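Local coordinates for putative Oleoyl-[acyl-carrier protein] thioesterase (Lactobacillus plantarum, PDB 2OWN) that probably hydrolyses the thioester of oleoyl-acyl carrier protein to release the free fatty acid, at residues 221-226 with 236-241. Sequence-based numbering, arbitrary orientation.
Sequences AHANIL and TSHLIE
Two antiparallel neighbours of a hotdog-fold sheet, 221-226 and 236-241, belong to one β-hairpin and illustrate how such a ladder sorts its side chains. The hydrogen-bonded pairs are His222 with Leu239 and Asn224 with Ser237; His222 N lies 2.8 Å from Leu239 O, nearly along the C=O axis, whereas Leu239 N meets His222 O from above the carbonyl plane. Ala221, Ala223, His238 and Ile240 share the face packed on helix 184-191. Packing is tightest where Ile240 CD1, folded back by chi2 of -63°, presses on Ala221 CB at 3.4 Å, closer than usual for carbons. The His238 ring is held at both nitrogens: NE2 shares a 2.6 Å hydrogen bond with Thr236 OG1, which also bonds to Trp254 NE1, and a water in the ring plane joins ND1 to His222 O.

The other face is more polar. A water links Asn224 ND2 to Ser237 OG, while Asn224 OD1 is hydrogen-bonded to Thr161 OG1. At the looser, partly exposed end, Glu241 extends beyond CG and His222 NE2 donates a 2.7 Å hydrogen bond to its OE2, which lies near the imidazole plane; NE2 itself comes from above the carboxylate plane. His222 ND1 is hydrogen-bonded to Thr163 OG1. An alanine here removes the imidazole linking Glu241 to Thr163 and would probably leave the Glu241 side chain less well fixed. The nearby carboxylate would probably polarise the ring and may raise its pKa.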
ATOM      1  N   ALA B 221       4.840  -2.891 -19.068  1.00 31.45           N
ATOM      2  CA  ALA B 221       4.404  -4.187 -18.536  1.00 32.37           C
ATOM      3  C   ALA B 221       3.679  -4.941 -19.630  1.00 32.68           C
ATOM      4  O   ALA B 221       2.770  -4.380 -20.240  1.00 34.21           O
ATOM      5  CB  ALA B 221       3.487  -4.006 -17.336  1.00 29.70           C
ATOM      6  N   HIS B 222       4.081  -6.191 -19.869  1.00 32.13           N
ATOM      7  CA  HIS B 222       3.479  -7.063 -20.885  1.00 32.12           C
ATOM      8  C   HIS B 222       2.891  -8.303 -20.211  1.00 31.44           C
ATOM      9  O   HIS B 222       3.401  -8.719 -19.174  1.00 30.28           O
ATOM     10  CB  HIS B 222       4.497  -7.491 -21.932  1.00 32.55           C
ATOM     11  CG  HIS B 222       5.200  -6.363 -22.611  1.00 33.81           C
ATOM     12  ND1 HIS B 222       4.645  -5.672 -23.665  1.00 34.11           N
ATOM     13  CD2 HIS B 222       6.431  -5.835 -22.418  1.00 34.78           C
ATOM     14  CE1 HIS B 222       5.493  -4.746 -24.073  1.00 36.34           C
ATOM     15  NE2 HIS B 222       6.585  -4.827 -23.336  1.00 33.42           N
ATOM     16  N   ALA B 223       1.823  -8.865 -20.791  1.00 31.07           N
ATOM     17  CA  ALA B 223       1.163 -10.087 -20.279  1.00 30.49           C
ATOM     18  C   ALA B 223       0.461 -10.909 -21.373  1.00 31.85           C
ATOM     19  O   ALA B 223      -0.183 -10.330 -22.259  1.00 31.18           O
ATOM     20  CB  ALA B 223       0.175  -9.762 -19.153  1.00 29.71           C
ATOM     21  N   ASN B 224       0.648 -12.234 -21.312  1.00 32.50           N
ATOM     22  CA  ASN B 224       0.029 -13.234 -22.192  1.00 32.43           C
ATOM     23  C   ASN B 224      -0.775 -14.172 -21.320  1.00 32.50           C
ATOM     24  O   ASN B 224      -0.206 -14.736 -20.387  1.00 32.85           O
ATOM     25  CB  ASN B 224       1.076 -14.079 -22.948  1.00 33.02           C
ATOM     26  CG  ASN B 224       1.822 -13.306 -24.018  1.00 31.10           C
ATOM     27  OD1 ASN B 224       1.247 -12.478 -24.714  1.00 34.73           O
ATOM     28  ND2 ASN B 224       3.096 -13.635 -24.206  1.00 32.27           N
ATOM     29  N   ILE B 225      -2.071 -14.318 -21.600  1.00 31.60           N
ATOM     30  CA  ILE B 225      -2.970 -15.224 -20.879  1.00 32.77           C
ATOM     31  C   ILE B 225      -2.877 -16.492 -21.722  1.00 32.01           C
ATOM     32  O   ILE B 225      -3.317 -16.495 -22.889  1.00 31.95           O
ATOM     33  CB  ILE B 225      -4.415 -14.698 -20.782  1.00 33.25           C
ATOM     34  CG1 ILE B 225      -4.446 -13.324 -20.084  1.00 34.64           C
ATOM     35  CG2 ILE B 225      -5.303 -15.728 -20.043  1.00 32.61           C
ATOM     36  CD1 ILE B 225      -5.823 -12.682 -20.043  1.00 33.60           C
ATOM     37  N   LEU B 226      -2.315 -17.550 -21.134  1.00 31.53           N
ATOM     38  CA  LEU B 226      -2.067 -18.837 -21.801  1.00 32.84           C
ATOM     39  C   LEU B 226      -2.875 -20.006 -21.236  1.00 32.84           C
ATOM     40  O   LEU B 226      -3.240 -19.971 -20.050  1.00 35.02           O
ATOM     41  CB  LEU B 226      -0.581 -19.182 -21.645  1.00 32.73           C
ATOM     42  CG  LEU B 226       0.447 -18.167 -22.168  1.00 34.38           C
ATOM     43  CD1 LEU B 226       1.849 -18.541 -21.693  1.00 36.30           C
ATOM     44  CD2 LEU B 226       0.382 -18.037 -23.688  1.00 35.83           C
ATOM     45  N   THR B 236      -0.370 -17.139 -16.784  1.00 31.02           N
ATOM     46  CA  THR B 236      -0.082 -15.784 -17.302  1.00 30.25           C
ATOM     47  C   THR B 236       1.453 -15.619 -17.286  1.00 29.53           C
ATOM     48  O   THR B 236       2.083 -15.921 -16.278  1.00 28.39           O
ATOM     49  CB  THR B 236      -0.821 -14.628 -16.606  1.00 30.91           C
ATOM     50  OG1 THR B 236      -0.355 -14.469 -15.271  1.00 30.70           O
ATOM     51  CG2 THR B 236      -2.347 -14.862 -16.636  1.00 30.06           C
ATOM     52  N   SER B 237       2.013 -15.202 -18.421  1.00 29.41           N
ATOM     53  CA  SER B 237       3.445 -14.962 -18.638  1.00 29.64           C
ATOM     54  C   SER B 237       3.572 -13.451 -18.702  1.00 28.39           C
ATOM     55  O   SER B 237       2.927 -12.839 -19.547  1.00 29.27           O
ATOM     56  CB  SER B 237       3.905 -15.611 -19.940  1.00 30.22           C
ATOM     57  OG  SER B 237       5.267 -15.340 -20.213  1.00 31.28           O
ATOM     58  N   HIS B 238       4.410 -12.872 -17.843  1.00 29.33           N
ATOM     59  CA  HIS B 238       4.617 -11.426 -17.728  1.00 28.98           C
ATOM     60  C   HIS B 238       6.066 -10.999 -17.932  1.00 30.11           C
ATOM     61  O   HIS B 238       6.990 -11.771 -17.646  1.00 28.13           O
ATOM     62  CB  HIS B 238       4.219 -10.941 -16.331  1.00 29.65           C
ATOM     63  CG  HIS B 238       2.818 -11.265 -15.923  1.00 29.10           C
ATOM     64  ND1 HIS B 238       1.830 -10.308 -15.848  1.00 32.20           N
ATOM     65  CD2 HIS B 238       2.247 -12.433 -15.544  1.00 33.51           C
ATOM     66  CE1 HIS B 238       0.704 -10.878 -15.454  1.00 33.69           C
ATOM     67  NE2 HIS B 238       0.929 -12.164 -15.266  1.00 30.40           N
ATOM     68  N   LEU B 239       6.232  -9.753 -18.398  1.00 31.94           N
ATOM     69  CA  LEU B 239       7.533  -9.098 -18.613  1.00 31.87           C
ATOM     70  C   LEU B 239       7.423  -7.598 -18.295  1.00 32.48           C
ATOM     71  O   LEU B 239       6.514  -6.941 -18.810  1.00 32.98           O
ATOM     72  CB  LEU B 239       8.039  -9.277 -20.055  1.00 32.60           C
ATOM     73  CG  LEU B 239       9.354  -8.580 -20.496  1.00 32.07           C
ATOM     74  CD1 LEU B 239      10.541  -8.982 -19.625  1.00 30.89           C
ATOM     75  CD2 LEU B 239       9.660  -8.853 -21.958  1.00 33.16           C
ATOM     76  N   ILE B 240       8.318  -7.095 -17.438  1.00 32.83           N
ATOM     77  CA  ILE B 240       8.433  -5.671 -17.103  1.00 33.47           C
ATOM     78  C   ILE B 240       9.774  -5.252 -17.727  1.00 34.77           C
ATOM     79  O   ILE B 240      10.803  -5.896 -17.459  1.00 33.38           O
ATOM     80  CB  ILE B 240       8.441  -5.369 -15.592  1.00 33.52           C
ATOM     81  CG1 ILE B 240       7.204  -5.933 -14.877  1.00 34.61           C
ATOM     82  CG2 ILE B 240       8.538  -3.848 -15.334  1.00 35.01           C
ATOM     83  CD1 ILE B 240       5.868  -5.352 -15.323  1.00 35.86           C
ATOM     84  N   GLU B 241       9.745  -4.212 -18.566  1.00 36.37           N
ATOM     85  CA  GLU B 241      10.935  -3.647 -19.217  1.00 39.53           C
ATOM     86  C   GLU B 241      10.952  -2.110 -19.153  1.00 41.09           C
ATOM     87  O   GLU B 241       9.899  -1.495 -18.982  1.00 39.06           O
ATOM     88  CB  GLU B 241      11.037  -4.127 -20.674  1.00 39.69           C
ATOM     89  CG  GLU B 241       9.860  -3.754 -21.573  1.00 40.90           C
ATOM     90  CD  GLU B 241       9.974  -4.259 -23.002  1.00 43.47           C
ATOM     91  OE1 GLU B 241      10.940  -4.974 -23.367  1.00 54.13           O
ATOM     92  OE2 GLU B 241       9.069  -3.916 -23.784  1.00 50.13           O
TER
HETATM   93  O   HOH W   1       2.669  -7.655 -16.724  1.00 20.64           O
HETATM   94  O   HOH W   2       5.029 -15.346 -22.922  1.00 25.40           O